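Long-range contacts in CocE/NonD family hydrolase (Staphylococcus aureus, PDB 3IB3), which probably hydrolyses ester or amide bonds as an alpha/beta-hydrolase related to cocaine esterase and the X-Pro dipeptidyl-peptidases: residues Phe59-Asp64 with Pro115-Val120; Ala21-Ile26 with Glu37-Lys42; Val178-Pro183 with Leu255-Thr260; Glu52-Asn57 with Ala124-Asp129. One frame throughout, in Å; residues are numbered along the deposited sequence.

Contact 1 (Phe59-Asp64 with Pro115-Val120); sequences FRPNKD and PNDYVV
Phe-59 and Val-120 form an antiparallel hydrogen-bonded pair, tied by two backbone bonds. Phe-59 N donates to Val-120 O over 2.9 Å in an almost perfectly straight bond, with 179° at the hydrogen, and Val-120 N returns a 2.9 Å bond to Phe-59 O. A second, looser polar link lies where the chains have already diverged: Lys-63 NZ stands 3.1 Å from Asp-117 OD1 and 3.3 Å from OD2 of the same carboxylate. Both bonds are weak ones, but together they make a salt bridge. The lysine chain leaves its backbone between N and the carbonyl carbon (chi1 65°) and then runs extended, the lysine side chain crossing that of Asp-117 at about a right angle.

Val-119 packs next to the Phe-59/Val-120 pair. Its CA approaches Phe-59 O at 3.4 Å in a CA-H...O contact, CG1 leans on the same oxygen, and CG2 packs against Arg-60 CB at 3.8 Å. Pro-61 CD meets CG2 as well, its ring crossing the valine at about a right angle. The Phe-59 ring turns an edge, in plane, to Val-120 O, and helix 110-113 touches Phe-59 and Val-120 through Pro-110 and Trp-113. Strand 119-124 is also paired, in parallel, with strand 67-74, so this is the junction of antiparallel strand and parallel core characteristic of the alpha/beta-hydrolase sheet.

Contact 2 (Ala21-Ile26 with Glu37-Lys42); sequences AGINHI and EMIMEK
Gly-22 to Ile-26 run against Met-38 to Lys-42 as a regular antiparallel ladder, 155° between strand directions and 4.6 Å between axes, with paired backbone bonds at Gly-22/Lys-42, Asn-24/Met-40 and Ile-26/Met-38. Met-40 O accepts twice: from Asn-24 N at 2.7 Å and, weakly, from Asn-24 ND2 at 3.3 Å, while that amide has its stronger partner in Lys-20 O. On the same face, Ile-26 has CG1 between backbone N and carbonyl carbon (chi1 72°); CG1 thereby touches CG of selenomethionine Met-38 at 3.8 Å, and CD1 reaches CB of selenomethionine Met-40 at 3.9 Å. The other face carries Ile-39, whose CG2 meets Ile-23 CG2 at 3.8 Å and presses on Asn-24 O at 3.2 Å. His-25 lies alongside Ile-39, pointing the same way, and its NE2 makes a weak bond to Asn-62 OD1. Chemically the hairpin is uneven: the face of Ile-26, Met-38 and Met-40 is apolar and buried at that end and polar toward Asn-24 and Lys-42, while on the other buried Ile-39 is flanked by exposed Ile-23 and His-25.

Contact 3 (Val178-Pro183 with Leu255-Thr260); sequences VASLNP and LSQIKT
Where helix 170-179 runs out, Ala-179 to Asn-182 form a type I turn that docks on the loop carrying Gln-257 to Thr-260, just ahead of strand 262-267; Asn-182 leaves helical geometry with a positive phi of 50°. Two amide side chains bond in opposite directions across the gap. Gln-257, extended beyond CG, sends NE2 to Ser-180 O at 2.8 Å, a bent bond with 132° at the hydrogen. Asn-182 ND2 answers with a 3.0 Å bond to Gln-257 O, which lies in the plane of the asparagine amide although the donor stands above the carbonyl plane, 42° out of it.

Gln-257 O is held by a second donor, since Lys-259 bends at its third and fourth torsions to bring NZ back to 3.0 Å from that oxygen. A water bridges the segments by donating to Ala-179 O at 2.6 Å and accepting from Lys-259 N at 3.0 Å and Thr-260 OG1 at 2.8 Å. Another water joins Pro-183 O to Thr-260 OG1. Apart from these polar links, Ala-179 CB abuts Ile-258 CG1 at 3.6 Å.

Ala-179, Ile-258 and Thr-260 all rest on Met-189 of strand 186-192. Leu-181 and Pro-183 lean on helix 140-153, and Leu-255 touches helix 275-284, so the junction is set between two helices and the central sheet.

Contact 4 (Glu52-Asn57 with Ala124-Asp129); sequences EKLYIN and ALRGSD
Ala-124 and Tyr-55 make the direct hydrogen bond here, where strand 53-60 meets the loop leaving strand 119-124 toward helix 140-153: Ala-124 N donates to Tyr-55 O at 2.9 Å. A water accepts from Tyr-55 N at 3.1 Å and lies between it and the oxygens Ala-124 O and Ser-128 O. Within the loop is a type II turn, in which Ser-128 N and OG reach Leu-125 O from the same face of its plane.

Charged groups meet without a salt bridge. With Glu-52 CG anti to the backbone N (chi1 -172°), CG sits 3.3 Å above one face of the Arg-126 guanidinium, offset toward its rim; the bend at chi2 then sets the carboxylate, Glu-52 OE1 staying 4.4 Å from Arg-126 NH1 and well out of that plane. Glu-52 OE2 bonds Ser-131 OG.

Apolar packing centres on Leu-54, whose CD2 touches Leu-125 CD2 at 4.0 Å and whose CD1 lies 3.9 Å from Arg-126 CA.

Salt bridges to Asp-145 and Asp-50 probably fix the guanidinium's orientation, with Glu-52 lending aliphatic cover and perhaps modest electrostatic attraction.

Contacts 1, 2 and 4 lie at one end of the mixed central sheet, in which strands 22-30, 36-47, 53-60 and 119-124 stand side by side. Contact 2, the outermost hairpin, comes first in sequence; contact 4 opens before contact 1 and closes after it, the two joining strand 53-60 to the chain around strand 119-124 at opposite ends of that pairing, centres about 22 Å apart. Contact 2 touches both: Arg-60 N lies 2.9 Å from Ile-39 O, a probable hydrogen bond, and Met-40 and Lys-42 pack on Asn-57. Contact 3, last along the chain, touches none, its nearest atoms about 8 Å from contact 4. It lies beside the parallel strands of the same probable hydrolase domain, at the loops leading to strands 186-192 and 262-267.

Contact 1 (Phe59-Asp64 with Pro115-Val120)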
loop_
_atom_site.group_PDB
_atom_site.type_symbol
_atom_site.label_atom_id
_atom_site.label_comp_id
_atom_site.label_asym_id
_atom_site.label_seq_id
_atom_site.Cartn_x
_atom_site.Cartn_y
_atom_site.Cartn_z
ATOM N N PHE A 59 -18.838 -12.626 -14.925
ATOM C CA PHE A 59 -20.070 -12.737 -14.151
ATOM C C PHE A 59 -21.002 -11.651 -14.627
ATOM O O PHE A 59 -20.633 -10.505 -14.664
ATOM C CB PHE A 59 -19.822 -12.539 -12.659
ATOM C CG PHE A 59 -18.904 -13.566 -12.046
ATOM C CD1 PHE A 59 -19.409 -14.687 -11.441
ATOM C CD2 PHE A 59 -17.540 -13.371 -12.047
ATOM C CE1 PHE A 59 -18.559 -15.618 -10.861
ATOM C CE2 PHE A 59 -16.678 -14.309 -11.467
ATOM C CZ PHE A 59 -17.198 -15.421 -10.877
ATOM N N ARG A 60 -22.233 -12.010 -14.944
ATOM C CA ARG A 60 -23.148 -11.041 -15.540
ATOM C C ARG A 60 -24.609 -11.314 -15.216
ATOM O O ARG A 60 -25.013 -12.471 -14.979
ATOM C CB ARG A 60 -22.945 -10.992 -17.051
ATOM C CG ARG A 60 -23.205 -12.278 -17.848
ATOM C CD ARG A 60 -22.874 -12.005 -19.394
ATOM N NE ARG A 60 -23.031 -13.160 -20.303
ATOM C CZ ARG A 60 -24.201 -13.687 -20.694
ATOM N NH1 ARG A 60 -25.375 -13.203 -20.265
ATOM N NH2 ARG A 60 -24.206 -14.738 -21.506
ATOM N N PRO A 61 -25.427 -10.264 -15.281
ATOM C CA PRO A 61 -26.791 -10.461 -14.927
ATOM C C PRO A 61 -27.441 -11.409 -15.924
ATOM O O PRO A 61 -27.066 -11.430 -17.109
ATOM C CB PRO A 61 -27.368 -9.029 -14.968
ATOM C CG PRO A 61 -26.196 -8.119 -14.996
ATOM C CD PRO A 61 -25.203 -8.888 -15.754
ATOM N N ASN A 62 -28.364 -12.238 -15.452
ATOM C CA ASN A 62 -29.037 -13.154 -16.349
ATOM C C ASN A 62 -30.184 -12.384 -16.962
ATOM O O ASN A 62 -31.370 -12.679 -16.731
ATOM C CB ASN A 62 -29.484 -14.405 -15.606
ATOM C CG ASN A 62 -30.272 -15.356 -16.455
ATOM O OD1 ASN A 62 -30.021 -15.546 -17.664
ATOM N ND2 ASN A 62 -31.245 -15.992 -15.819
ATOM N N LYS A 63 -29.818 -11.366 -17.729
ATOM C CA LYS A 63 -30.784 -10.593 -18.471
ATOM C C LYS A 63 -30.184 -9.786 -19.624
ATOM O O LYS A 63 -28.959 -9.647 -19.802
ATOM C CB LYS A 63 -31.592 -9.698 -17.538
ATOM C CG LYS A 63 -30.820 -8.662 -16.862
ATOM C CD LYS A 63 -31.613 -8.055 -15.738
ATOM C CE LYS A 63 -30.900 -6.840 -15.194
ATOM N NZ LYS A 63 -31.783 -6.027 -14.286
ATOM N N ASP A 64 -31.108 -9.295 -20.440
ATOM C CA ASP A 64 -30.809 -8.533 -21.642
ATOM C C ASP A 64 -30.277 -7.162 -21.245
ATOM O O ASP A 64 -30.604 -6.622 -20.184
ATOM C CB ASP A 64 -32.097 -8.407 -22.466
ATOM C CG ASP A 64 -33.308 -8.243 -21.586
ATOM O OD1 ASP A 64 -33.176 -8.564 -20.373
ATOM O OD2 ASP A 64 -34.373 -7.767 -22.064
ATOM N N PRO A 115 -25.637 -7.976 -8.868
ATOM C CA PRO A 115 -27.073 -7.658 -8.651
ATOM C C PRO A 115 -27.404 -6.173 -8.707
ATOM O O PRO A 115 -28.563 -5.802 -8.694
ATOM C CB PRO A 115 -27.353 -8.205 -7.251
ATOM C CG PRO A 115 -26.218 -9.141 -6.989
ATOM C CD PRO A 115 -25.033 -8.596 -7.683
ATOM N N ASN A 116 -26.391 -5.326 -8.733
ATOM C CA ASN A 116 -26.587 -3.902 -8.920
ATOM C C ASN A 116 -26.444 -3.499 -10.384
ATOM O O ASN A 116 -26.175 -2.346 -10.677
ATOM C CB ASN A 116 -25.638 -3.129 -8.001
ATOM C CG ASN A 116 -26.164 -3.025 -6.597
ATOM O OD1 ASN A 116 -27.166 -2.380 -6.368
ATOM N ND2 ASN A 116 -25.500 -3.650 -5.651
ATOM N N ASP A 117 -26.629 -4.472 -11.278
ATOM C CA ASP A 117 -26.515 -4.336 -12.724
ATOM C C ASP A 117 -25.160 -3.911 -13.302
ATOM O O ASP A 117 -25.096 -3.028 -14.155
ATOM C CB ASP A 117 -27.623 -3.452 -13.263
ATOM C CG ASP A 117 -28.956 -4.128 -13.228
ATOM O OD1 ASP A 117 -28.992 -5.363 -13.176
ATOM O OD2 ASP A 117 -29.973 -3.421 -13.299
ATOM N N TYR A 118 -24.111 -4.551 -12.810
ATOM C CA TYR A 118 -22.764 -4.475 -13.357
ATOM C C TYR A 118 -22.373 -5.870 -13.850
ATOM O O TYR A 118 -22.829 -6.871 -13.313
ATOM C CB TYR A 118 -21.752 -4.070 -12.321
ATOM C CG TYR A 118 -21.813 -2.627 -11.889
ATOM C CD1 TYR A 118 -20.983 -1.669 -12.463
ATOM C CD2 TYR A 118 -22.698 -2.230 -10.901
ATOM C CE1 TYR A 118 -21.050 -0.355 -12.079
ATOM C CE2 TYR A 118 -22.781 -0.907 -10.507
ATOM C CZ TYR A 118 -21.972 0.012 -11.103
ATOM O OH TYR A 118 -22.068 1.292 -10.710
ATOM N N VAL A 119 -21.534 -5.921 -14.880
ATOM C CA VAL A 119 -20.756 -7.120 -15.174
ATOM C C VAL A 119 -19.438 -7.069 -14.343
ATOM O O VAL A 119 -18.865 -5.995 -14.122
ATOM C CB VAL A 119 -20.416 -7.197 -16.654
ATOM C CG1 VAL A 119 -19.296 -8.238 -16.885
ATOM C CG2 VAL A 119 -21.693 -7.436 -17.490
ATOM N N VAL A 120 -18.983 -8.229 -13.875
ATOM C CA VAL A 120 -17.675 -8.348 -13.209
ATOM C C VAL A 120 -16.769 -9.254 -14.080
ATOM O O VAL A 120 -17.157 -10.330 -14.475
ATOM C CB VAL A 120 -17.801 -8.849 -11.733
ATOM C CG1 VAL A 120 -16.445 -9.262 -11.112
ATOM C CG2 VAL A 120 -18.426 -7.779 -10.871
#

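Contact 2 (Ala21-Ile26 with Glu37-Lys42)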
loop_
_atom_site.group_PDB
_atom_site.type_symbol
_atom_site.label_atom_id
_atom_site.label_comp_id
_atom_site.label_asym_id
_atom_site.label_seq_id
_atom_site.Cartn_x
_atom_site.Cartn_y
_atom_site.Cartn_z
ATOM N N ALA A 21 -15.892 -25.227 -17.264
ATOM C CA ALA A 21 -15.619 -24.392 -18.444
ATOM C C ALA A 21 -16.912 -24.020 -19.177
ATOM O O ALA A 21 -17.809 -24.837 -19.307
ATOM C CB ALA A 21 -14.653 -25.094 -19.404
ATOM N N GLY A 22 -17.008 -22.777 -19.638
ATOM C CA GLY A 22 -18.159 -22.360 -20.431
ATOM C C GLY A 22 -19.232 -21.669 -19.617
ATOM O O GLY A 22 -18.957 -21.003 -18.624
ATOM N N ILE A 23 -20.467 -21.821 -20.055
ATOM C CA ILE A 23 -21.566 -21.088 -19.442
ATOM C C ILE A 23 -22.076 -21.794 -18.236
ATOM O O ILE A 23 -22.454 -22.948 -18.297
ATOM C CB ILE A 23 -22.716 -20.835 -20.402
ATOM C CG1 ILE A 23 -22.288 -19.784 -21.406
ATOM C CG2 ILE A 23 -23.886 -20.237 -19.653
ATOM C CD1 ILE A 23 -22.173 -18.440 -20.751
ATOM N N ASN A 24 -22.064 -21.099 -17.122
ATOM C CA ASN A 24 -22.740 -21.600 -15.960
ATOM C C ASN A 24 -23.842 -20.621 -15.577
ATOM O O ASN A 24 -23.711 -19.408 -15.762
ATOM C CB ASN A 24 -21.763 -21.821 -14.789
ATOM C CG ASN A 24 -20.590 -22.741 -15.142
ATOM O OD1 ASN A 24 -20.563 -23.903 -14.717
ATOM N ND2 ASN A 24 -19.597 -22.217 -15.893
ATOM N N HIS A 25 -24.933 -21.176 -15.081
ATOM C CA HIS A 25 -25.944 -20.441 -14.345
ATOM C C HIS A 25 -25.732 -20.818 -12.917
ATOM O O HIS A 25 -25.813 -21.989 -12.568
ATOM C CB HIS A 25 -27.337 -20.886 -14.743
ATOM C CG HIS A 25 -27.889 -20.142 -15.912
ATOM N ND1 HIS A 25 -27.941 -20.682 -17.177
ATOM C CD2 HIS A 25 -28.420 -18.897 -16.006
ATOM C CE1 HIS A 25 -28.493 -19.808 -18.001
ATOM N NE2 HIS A 25 -28.782 -18.712 -17.318
ATOM N N ILE A 26 -25.449 -19.835 -12.088
ATOM C CA ILE A 26 -25.042 -20.112 -10.732
ATOM C C ILE A 26 -25.906 -19.294 -9.809
ATOM O O ILE A 26 -26.406 -18.239 -10.185
ATOM C CB ILE A 26 -23.526 -19.794 -10.497
ATOM C CG1 ILE A 26 -23.265 -18.276 -10.483
ATOM C CG2 ILE A 26 -22.675 -20.500 -11.521
ATOM C CD1 ILE A 26 -21.837 -17.918 -10.232
ATOM N N GLU A 37 -29.039 -15.225 -8.442
ATOM C CA GLU A 37 -28.742 -15.889 -9.685
ATOM C C GLU A 37 -28.008 -14.979 -10.648
ATOM O O GLU A 37 -28.199 -13.769 -10.653
ATOM C CB GLU A 37 -30.022 -16.344 -10.333
ATOM C CG GLU A 37 -30.856 -17.239 -9.483
ATOM C CD GLU A 37 -31.978 -17.802 -10.307
ATOM O OE1 GLU A 37 -32.864 -17.006 -10.709
ATOM O OE2 GLU A 37 -31.941 -19.016 -10.622
HETATM N N MSE A 38 -27.170 -15.589 -11.477
HETATM C CA MSE A 38 -26.411 -14.876 -12.516
HETATM C C MSE A 38 -25.724 -15.902 -13.404
HETATM O O MSE A 38 -25.738 -17.119 -13.114
HETATM C CB MSE A 38 -25.367 -13.947 -11.907
HETATM C CG MSE A 38 -24.369 -14.624 -10.994
HETATM SE SE MSE A 38 -23.301 -13.231 -10.123
HETATM C CE MSE A 38 -24.771 -12.567 -8.953
ATOM N N ILE A 39 -25.091 -15.406 -14.459
ATOM C CA ILE A 39 -24.419 -16.244 -15.382
ATOM C C ILE A 39 -22.956 -16.057 -15.142
ATOM O O ILE A 39 -22.496 -14.924 -14.908
ATOM C CB ILE A 39 -24.790 -15.899 -16.863
ATOM C CG1 ILE A 39 -26.295 -15.830 -17.044
ATOM C CG2 ILE A 39 -24.271 -16.965 -17.822
ATOM C CD1 ILE A 39 -26.748 -15.715 -18.511
HETATM N N MSE A 40 -22.218 -17.169 -15.126
HETATM C CA MSE A 40 -20.748 -17.124 -15.035
HETATM C C MSE A 40 -20.168 -17.836 -16.222
HETATM O O MSE A 40 -20.412 -19.030 -16.432
HETATM C CB MSE A 40 -20.208 -17.784 -13.751
HETATM C CG MSE A 40 -18.640 -17.726 -13.582
HETATM SE SE MSE A 40 -18.028 -19.110 -12.345
HETATM C CE MSE A 40 -16.180 -18.647 -11.907
ATOM N N GLU A 41 -19.411 -17.102 -17.027
ATOM C CA GLU A 41 -18.624 -17.706 -18.095
ATOM C C GLU A 41 -17.246 -17.979 -17.518
ATOM O O GLU A 41 -16.508 -17.057 -17.187
ATOM C CB GLU A 41 -18.512 -16.794 -19.312
ATOM C CG GLU A 41 -17.930 -17.501 -20.572
ATOM C CD GLU A 41 -17.573 -16.523 -21.692
ATOM O OE1 GLU A 41 -16.532 -16.703 -22.332
ATOM O OE2 GLU A 41 -18.338 -15.564 -21.932
ATOM N N LYS A 42 -16.924 -19.259 -17.397
ATOM C CA LYS A 42 -15.696 -19.712 -16.799
ATOM C C LYS A 42 -14.748 -20.153 -17.903
ATOM O O LYS A 42 -15.107 -20.969 -18.745
ATOM C CB LYS A 42 -15.967 -20.889 -15.870
ATOM C CG LYS A 42 -14.686 -21.379 -15.198
ATOM C CD LYS A 42 -14.894 -22.634 -14.399
ATOM C CE LYS A 42 -13.544 -23.101 -13.834
ATOM N NZ LYS A 42 -13.724 -23.961 -12.614
#

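Contact 3 (Val178-Pro183 with Leu255-Thr260)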
loop_
_atom_site.group_PDB
_atom_site.type_symbol
_atom_site.label_atom_id
_atom_site.label_comp_id
_atom_site.label_asym_id
_atom_site.label_seq_id
_atom_site.Cartn_x
_atom_site.Cartn_y
_atom_site.Cartn_z
ATOM N N VAL A 178 -1.791 0.063 -15.483
ATOM C CA VAL A 178 -2.554 0.090 -16.729
ATOM C C VAL A 178 -3.191 1.450 -17.009
ATOM O O VAL A 178 -3.356 1.809 -18.127
ATOM C CB VAL A 178 -3.583 -1.067 -16.767
ATOM C CG1 VAL A 178 -4.811 -0.801 -15.842
ATOM C CG2 VAL A 178 -4.028 -1.296 -18.193
ATOM N N ALA A 179 -3.575 2.187 -15.967
ATOM C CA ALA A 179 -4.022 3.590 -16.085
ATOM C C ALA A 179 -2.951 4.524 -16.655
ATOM O O ALA A 179 -3.271 5.533 -17.306
ATOM C CB ALA A 179 -4.405 4.104 -14.716
ATOM N N SER A 180 -1.698 4.231 -16.361
ATOM C CA SER A 180 -0.581 4.965 -16.955
ATOM C C SER A 180 -0.510 4.826 -18.520
ATOM O O SER A 180 0.172 5.616 -19.191
ATOM C CB SER A 180 0.740 4.503 -16.320
ATOM O OG SER A 180 1.335 3.435 -17.038
ATOM N N LEU A 181 -1.182 3.815 -19.066
ATOM C CA LEU A 181 -1.244 3.607 -20.536
ATOM C C LEU A 181 -2.452 4.317 -21.167
ATOM O O LEU A 181 -2.616 4.328 -22.371
ATOM C CB LEU A 181 -1.341 2.108 -20.824
ATOM C CG LEU A 181 -0.297 1.261 -20.155
ATOM C CD1 LEU A 181 -0.586 -0.177 -20.440
ATOM C CD2 LEU A 181 1.084 1.665 -20.675
ATOM N N ASN A 182 -3.309 4.879 -20.318
ATOM C CA ASN A 182 -4.549 5.550 -20.706
ATOM C C ASN A 182 -5.488 4.785 -21.644
ATOM O O ASN A 182 -5.871 5.289 -22.695
ATOM C CB ASN A 182 -4.205 6.917 -21.250
ATOM C CG ASN A 182 -3.658 7.819 -20.165
ATOM O OD1 ASN A 182 -4.401 8.238 -19.240
ATOM N ND2 ASN A 182 -2.345 8.109 -20.238
ATOM N N PRO A 183 -5.908 3.589 -21.242
ATOM C CA PRO A 183 -6.836 2.820 -22.126
ATOM C C PRO A 183 -8.151 3.588 -22.430
ATOM O O PRO A 183 -8.795 4.104 -21.505
ATOM C CB PRO A 183 -7.136 1.577 -21.314
ATOM C CG PRO A 183 -6.272 1.674 -20.043
ATOM C CD PRO A 183 -5.882 3.059 -19.865
ATOM N N LEU A 255 3.258 7.861 -12.933
ATOM C CA LEU A 255 1.933 8.201 -12.379
ATOM C C LEU A 255 1.271 9.443 -12.974
ATOM O O LEU A 255 0.024 9.555 -13.042
ATOM C CB LEU A 255 2.042 8.409 -10.891
ATOM C CG LEU A 255 2.609 7.286 -10.049
ATOM C CD1 LEU A 255 2.835 7.805 -8.653
ATOM C CD2 LEU A 255 1.659 6.115 -10.093
ATOM N N SER A 256 2.089 10.405 -13.359
ATOM C CA SER A 256 1.593 11.657 -13.831
ATOM C C SER A 256 0.949 11.523 -15.240
ATOM O O SER A 256 0.350 12.465 -15.723
ATOM C CB SER A 256 2.727 12.668 -13.814
ATOM O OG SER A 256 3.635 12.390 -14.857
ATOM N N GLN A 257 1.059 10.354 -15.873
ATOM C CA GLN A 257 0.299 10.058 -17.104
ATOM C C GLN A 257 -1.151 9.678 -16.789
ATOM O O GLN A 257 -2.005 9.702 -17.667
ATOM C CB GLN A 257 0.954 8.931 -17.881
ATOM C CG GLN A 257 2.402 9.257 -18.297
ATOM C CD GLN A 257 3.199 8.105 -18.890
ATOM O OE1 GLN A 257 4.334 8.317 -19.310
ATOM N NE2 GLN A 257 2.620 6.888 -18.949
ATOM N N ILE A 258 -1.430 9.289 -15.545
ATOM C CA ILE A 258 -2.795 8.950 -15.202
ATOM C C ILE A 258 -3.701 10.188 -15.311
ATOM O O ILE A 258 -3.428 11.268 -14.766
ATOM C CB ILE A 258 -2.949 8.224 -13.864
ATOM C CG1 ILE A 258 -2.203 6.889 -13.929
ATOM C CG2 ILE A 258 -4.471 7.909 -13.546
ATOM C CD1 ILE A 258 -1.802 6.300 -12.566
ATOM N N LYS A 259 -4.747 9.999 -16.110
ATOM C CA LYS A 259 -5.777 10.984 -16.318
ATOM C C LYS A 259 -7.157 10.472 -15.889
ATOM O O LYS A 259 -8.084 11.267 -15.776
ATOM C CB LYS A 259 -5.773 11.386 -17.810
ATOM C CG LYS A 259 -4.480 12.111 -18.221
ATOM C CD LYS A 259 -4.497 12.708 -19.638
ATOM C CE LYS A 259 -3.704 11.886 -20.696
ATOM N NZ LYS A 259 -2.445 11.209 -20.189
ATOM N N THR A 260 -7.299 9.167 -15.643
ATOM C CA THR A 260 -8.613 8.514 -15.402
ATOM C C THR A 260 -9.242 9.011 -14.106
ATOM O O THR A 260 -8.515 9.281 -13.169
ATOM C CB THR A 260 -8.394 7.006 -15.191
ATOM O OG1 THR A 260 -7.739 6.465 -16.327
ATOM C CG2 THR A 260 -9.714 6.221 -14.912
HETATM O O HOH W 1 -5.216 7.212 -17.175
HETATM O O HOH W 2 -7.831 5.925 -19.364
#

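Contact 4 (Glu52-Asn57 with Ala124-Asp129)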
loop_
_atom_site.group_PDB
_atom_site.type_symbol
_atom_site.label_atom_id
_atom_site.label_comp_id
_atom_site.label_asym_id
_atom_site.label_seq_id
_atom_site.Cartn_x
_atom_site.Cartn_y
_atom_site.Cartn_z
ATOM N N GLU A 52 -0.587 -14.804 -27.252
ATOM C CA GLU A 52 -0.796 -15.345 -25.896
ATOM C C GLU A 52 -2.282 -15.212 -25.516
ATOM O O GLU A 52 -2.926 -14.182 -25.809
ATOM C CB GLU A 52 0.116 -14.584 -24.925
ATOM C CG GLU A 52 0.223 -15.073 -23.502
ATOM C CD GLU A 52 0.699 -16.493 -23.395
ATOM O OE1 GLU A 52 1.196 -17.020 -24.414
ATOM O OE2 GLU A 52 0.595 -17.072 -22.273
ATOM N N LYS A 53 -2.846 -16.288 -24.978
ATOM C CA LYS A 53 -4.217 -16.249 -24.474
ATOM C C LYS A 53 -4.213 -16.070 -22.963
ATOM O O LYS A 53 -3.545 -16.820 -22.237
ATOM C CB LYS A 53 -5.021 -17.500 -24.901
ATOM C CG LYS A 53 -5.237 -17.572 -26.404
ATOM C CD LYS A 53 -6.453 -18.416 -26.813
ATOM C CE LYS A 53 -6.345 -19.886 -26.364
ATOM N NZ LYS A 53 -7.376 -20.726 -27.046
ATOM N N LEU A 54 -4.918 -15.038 -22.505
ATOM C CA LEU A 54 -5.174 -14.855 -21.110
ATOM C C LEU A 54 -6.577 -15.406 -20.839
ATOM O O LEU A 54 -7.484 -15.261 -21.669
ATOM C CB LEU A 54 -5.069 -13.375 -20.716
ATOM C CG LEU A 54 -3.723 -12.842 -20.270
ATOM C CD1 LEU A 54 -2.622 -13.217 -21.173
ATOM C CD2 LEU A 54 -3.792 -11.298 -20.019
ATOM N N TYR A 55 -6.729 -16.033 -19.668
ATOM C CA TYR A 55 -7.983 -16.650 -19.275
ATOM C C TYR A 55 -8.698 -15.789 -18.273
ATOM O O TYR A 55 -8.060 -15.215 -17.359
ATOM C CB TYR A 55 -7.768 -18.070 -18.704
ATOM C CG TYR A 55 -7.261 -18.995 -19.766
ATOM C CD1 TYR A 55 -8.118 -19.833 -20.453
ATOM C CD2 TYR A 55 -5.932 -18.986 -20.134
ATOM C CE1 TYR A 55 -7.655 -20.657 -21.447
ATOM C CE2 TYR A 55 -5.472 -19.792 -21.136
ATOM C CZ TYR A 55 -6.345 -20.627 -21.784
ATOM O OH TYR A 55 -5.887 -21.442 -22.787
ATOM N N ILE A 56 -10.026 -15.749 -18.422
ATOM C CA ILE A 56 -10.885 -14.916 -17.599
ATOM C C ILE A 56 -12.182 -15.606 -17.130
ATOM O O ILE A 56 -12.563 -16.653 -17.643
ATOM C CB ILE A 56 -11.226 -13.579 -18.338
ATOM C CG1 ILE A 56 -11.958 -13.822 -19.648
ATOM C CG2 ILE A 56 -9.946 -12.831 -18.611
ATOM C CD1 ILE A 56 -12.461 -12.504 -20.339
ATOM N N ASN A 57 -12.781 -15.052 -16.075
ATOM C CA ASN A 57 -14.162 -15.364 -15.694
ATOM C C ASN A 57 -15.056 -14.120 -15.923
ATOM O O ASN A 57 -14.612 -12.990 -15.726
ATOM C CB ASN A 57 -14.248 -15.855 -14.260
ATOM C CG ASN A 57 -13.528 -17.204 -14.027
ATOM O OD1 ASN A 57 -13.266 -17.959 -14.944
ATOM N ND2 ASN A 57 -13.209 -17.477 -12.779
ATOM N N ALA A 124 -7.164 -13.458 -15.200
ATOM C CA ALA A 124 -5.926 -14.130 -14.809
ATOM C C ALA A 124 -4.860 -13.636 -15.758
ATOM O O ALA A 124 -4.908 -13.938 -16.959
ATOM C CB ALA A 124 -6.040 -15.614 -14.880
ATOM N N LEU A 125 -3.913 -12.843 -15.249
ATOM C CA LEU A 125 -2.900 -12.197 -16.127
ATOM C C LEU A 125 -1.858 -13.191 -16.632
ATOM O O LEU A 125 -1.883 -14.395 -16.307
ATOM C CB LEU A 125 -2.264 -10.996 -15.443
ATOM C CG LEU A 125 -3.112 -9.735 -15.401
ATOM C CD1 LEU A 125 -2.704 -8.825 -14.320
ATOM C CD2 LEU A 125 -3.112 -9.009 -16.762
ATOM N N ARG A 126 -0.975 -12.701 -17.490
ATOM C CA ARG A 126 -0.089 -13.575 -18.224
ATOM C C ARG A 126 0.836 -14.340 -17.269
ATOM O O ARG A 126 1.480 -13.745 -16.355
ATOM C CB ARG A 126 0.749 -12.769 -19.213
ATOM C CG ARG A 126 1.633 -13.628 -20.079
ATOM C CD ARG A 126 2.680 -12.808 -20.856
ATOM N NE ARG A 126 2.069 -11.928 -21.850
ATOM C CZ ARG A 126 2.171 -12.057 -23.174
ATOM N NH1 ARG A 126 2.852 -13.043 -23.712
ATOM N NH2 ARG A 126 1.589 -11.161 -23.966
ATOM N N GLY A 127 0.906 -15.645 -17.507
ATOM C CA GLY A 127 1.687 -16.549 -16.678
ATOM C C GLY A 127 0.879 -17.138 -15.539
ATOM O O GLY A 127 1.400 -17.932 -14.785
ATOM N N SER A 128 -0.383 -16.763 -15.405
ATOM C CA SER A 128 -1.262 -17.397 -14.419
ATOM C C SER A 128 -2.378 -18.214 -15.039
ATOM O O SER A 128 -2.669 -18.107 -16.226
ATOM C CB SER A 128 -1.847 -16.366 -13.449
ATOM O OG SER A 128 -2.644 -15.447 -14.121
ATOM N N ASP A 129 -3.007 -19.032 -14.201
ATOM C CA ASP A 129 -4.030 -19.985 -14.628
ATOM C C ASP A 129 -3.435 -20.776 -15.807
ATOM O O ASP A 129 -2.326 -21.279 -15.689
ATOM C CB ASP A 129 -5.342 -19.234 -14.959
ATOM C CG ASP A 129 -6.564 -20.150 -14.999
ATOM O OD1 ASP A 129 -7.018 -20.543 -13.910
ATOM O OD2 ASP A 129 -7.076 -20.478 -16.123
HETATM O O HOH W 3 -4.106 -16.041 -18.097
#